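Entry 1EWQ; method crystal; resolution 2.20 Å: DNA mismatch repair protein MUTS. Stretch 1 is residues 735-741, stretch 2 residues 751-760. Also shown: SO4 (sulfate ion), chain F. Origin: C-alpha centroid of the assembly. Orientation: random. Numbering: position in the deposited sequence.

Stretch 1 735-741: KSYGVEV
Stretch 2 (751-760) VVARARALLQ

Stretch 2 is helical throughout, with phi/psi near -65/-40. Its amides from Ala755 to Gln760 each bond the carbonyl four residues back. Stretch 1 begins extended at Lys735 and Ser736. Tyr737 (-121/7) is the N-cap, and the helix runs on from Gly738. Val741 N bonds Tyr737 O at 2.7 Å.

The helices register at Val739 and Val752, CA to CA 6.6 Å. Val739 (t) points toward stretch 2 and sits as a knob among Val752, Ala755, Arg756 and Leu759. Its CG1 lies 4.0 Å from Val752 CG1 and 4.2 Å from Ala755 CB. The small alanine leaves room for this branched side chain. Val739 CG2 meets Leu759 CD1 at 3.9 Å. The contact buries 268 Å² in all.

One polar link borders this apolar patch. Arg756 NE donates to Glu740 OE2 at 3.2 Å, with an N-H...O angle of 158°, within a salt bridge. Glu740 starts away from stretch 2, but chi angles of -86°, 54° and 69° bring its carboxylate back. Arg756 (m, t, t, chi4 95°) starts sideways and reaches over.

Ser736 OG (chi1 p) is satisfied elsewhere in the structure. Tyr737 N donates to sulfate O2 at 2.8 Å, and weakly to sulfate O1 at 3.3 Å.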

# COMPACT_ATOMS: atom_id res chain seq x y z
N LYS C 735 -36.38 29.87 -4.31
CA LYS C 735 -36.46 29.51 -2.91
C LYS C 735 -35.15 28.85 -2.49
O LYS C 735 -34.43 28.30 -3.32
CB LYS C 735 -37.62 28.53 -2.70
CG LYS C 735 -38.94 29.01 -3.29
CD LYS C 735 -40.03 27.95 -3.19
CE LYS C 735 -41.37 28.52 -3.64
NZ LYS C 735 -42.51 27.60 -3.35
N SER C 736 -34.86 28.93 -1.19
CA SER C 736 -33.66 28.31 -0.63
C SER C 736 -34.13 26.99 -0.03
O SER C 736 -35.29 26.88 0.35
CB SER C 736 -33.10 29.18 0.48
OG SER C 736 -34.11 29.43 1.44
N TYR C 737 -33.26 25.99 0.03
CA TYR C 737 -33.64 24.70 0.60
C TYR C 737 -32.79 24.29 1.80
O TYR C 737 -32.92 23.17 2.31
CB TYR C 737 -33.60 23.59 -0.47
CG TYR C 737 -34.70 23.71 -1.50
CD1 TYR C 737 -34.56 24.52 -2.62
CD2 TYR C 737 -35.94 23.09 -1.29
CE1 TYR C 737 -35.62 24.72 -3.51
CE2 TYR C 737 -37.01 23.28 -2.16
CZ TYR C 737 -36.84 24.10 -3.27
OH TYR C 737 -37.90 24.33 -4.12
N GLY C 738 -31.94 25.20 2.26
CA GLY C 738 -31.08 24.92 3.40
C GLY C 738 -31.80 24.36 4.61
O GLY C 738 -31.44 23.30 5.13
N VAL C 739 -32.84 25.06 5.05
CA VAL C 739 -33.61 24.63 6.21
C VAL C 739 -34.29 23.28 5.94
O VAL C 739 -34.33 22.42 6.81
CB VAL C 739 -34.66 25.70 6.61
CG1 VAL C 739 -35.48 25.23 7.79
CG2 VAL C 739 -33.96 27.00 6.97
N GLU C 740 -34.80 23.10 4.73
CA GLU C 740 -35.46 21.85 4.34
C GLU C 740 -34.45 20.71 4.40
O GLU C 740 -34.73 19.64 4.94
CB GLU C 740 -36.02 21.95 2.92
CG GLU C 740 -37.43 22.55 2.84
CD GLU C 740 -37.54 23.90 3.52
OE1 GLU C 740 -36.95 24.88 3.00
OE2 GLU C 740 -38.21 23.99 4.58
N VAL C 741 -33.26 20.95 3.85
CA VAL C 741 -32.21 19.94 3.85
C VAL C 741 -31.86 19.61 5.30
O VAL C 741 -31.64 18.45 5.64
CB VAL C 741 -30.96 20.43 3.08
CG1 VAL C 741 -29.83 19.42 3.22
CG2 VAL C 741 -31.31 20.65 1.62
N VAL C 751 -36.72 23.02 16.17
CA VAL C 751 -35.56 23.81 15.76
C VAL C 751 -35.73 24.21 14.29
O VAL C 751 -35.42 25.34 13.90
CB VAL C 751 -34.25 23.00 15.95
CG1 VAL C 751 -33.05 23.84 15.50
CG2 VAL C 751 -34.10 22.60 17.42
N VAL C 752 -36.23 23.29 13.48
CA VAL C 752 -36.46 23.58 12.07
C VAL C 752 -37.55 24.66 11.98
O VAL C 752 -37.47 25.58 11.16
CB VAL C 752 -36.96 22.33 11.32
CG1 VAL C 752 -37.59 22.71 9.99
CG2 VAL C 752 -35.80 21.37 11.12
N ALA C 753 -38.55 24.55 12.85
CA ALA C 753 -39.67 25.48 12.86
C ALA C 753 -39.19 26.87 13.25
O ALA C 753 -39.61 27.86 12.65
CB ALA C 753 -40.75 25.00 13.82
N ARG C 754 -38.32 26.94 14.24
CA ARG C 754 -37.78 28.21 14.69
C ARG C 754 -36.95 28.85 13.56
O ARG C 754 -37.00 30.06 13.34
CB ARG C 754 -36.93 28.00 15.94
CG ARG C 754 -36.14 29.21 16.39
CD ARG C 754 -37.01 30.44 16.66
NE ARG C 754 -36.18 31.55 17.13
CZ ARG C 754 -36.55 32.83 17.13
NH1 ARG C 754 -37.75 33.18 16.67
NH2 ARG C 754 -35.71 33.76 17.56
N ALA C 755 -36.17 28.03 12.85
CA ALA C 755 -35.36 28.55 11.75
C ALA C 755 -36.26 29.14 10.66
O ALA C 755 -35.95 30.21 10.12
CB ALA C 755 -34.48 27.43 11.17
N ARG C 756 -37.36 28.48 10.33
CA ARG C 756 -38.26 29.02 9.30
C ARG C 756 -38.81 30.37 9.75
O ARG C 756 -38.90 31.31 8.96
CB ARG C 756 -39.42 28.06 9.00
CG ARG C 756 -39.01 26.73 8.35
CD ARG C 756 -40.23 26.02 7.75
NE ARG C 756 -39.94 24.69 7.23
CZ ARG C 756 -40.11 23.56 7.91
NH1 ARG C 756 -40.58 23.59 9.15
NH2 ARG C 756 -39.81 22.40 7.35
N ALA C 757 -39.18 30.45 11.03
CA ALA C 757 -39.71 31.69 11.61
C ALA C 757 -38.68 32.81 11.54
O ALA C 757 -39.03 33.97 11.32
CB ALA C 757 -40.12 31.45 13.05
N LEU C 758 -37.41 32.47 11.75
CA LEU C 758 -36.34 33.45 11.70
C LEU C 758 -36.14 33.91 10.27
O LEU C 758 -35.93 35.09 10.01
CB LEU C 758 -35.04 32.84 12.23
CG LEU C 758 -34.87 32.76 13.75
CD1 LEU C 758 -33.71 31.85 14.10
CD2 LEU C 758 -34.65 34.17 14.30
N LEU C 759 -36.21 32.97 9.33
CA LEU C 759 -36.05 33.27 7.91
C LEU C 759 -37.11 34.25 7.44
O LEU C 759 -36.81 35.24 6.76
CB LEU C 759 -36.16 31.99 7.08
CG LEU C 759 -34.93 31.47 6.34
CD1 LEU C 759 -35.35 30.29 5.47
CD2 LEU C 759 -34.32 32.56 5.48
N GLN C 760 -38.35 33.97 7.79
CA GLN C 760 -39.48 34.80 7.39
C GLN C 760 -39.46 36.17 8.05
O GLN C 760 -40.07 37.11 7.54
CB GLN C 760 -40.78 34.05 7.69
CG GLN C 760 -40.75 32.62 7.14
CD GLN C 760 -41.94 31.78 7.55
OE1 GLN C 760 -42.42 31.87 8.68
NE2 GLN C 760 -42.41 30.93 6.63
S SO4 F . -29.81 26.66 -0.87
O1 SO4 F . -30.35 27.58 0.15
O2 SO4 F . -30.89 25.87 -1.47
O3 SO4 F . -29.14 27.46 -1.91
O4 SO4 F . -28.84 25.76 -0.23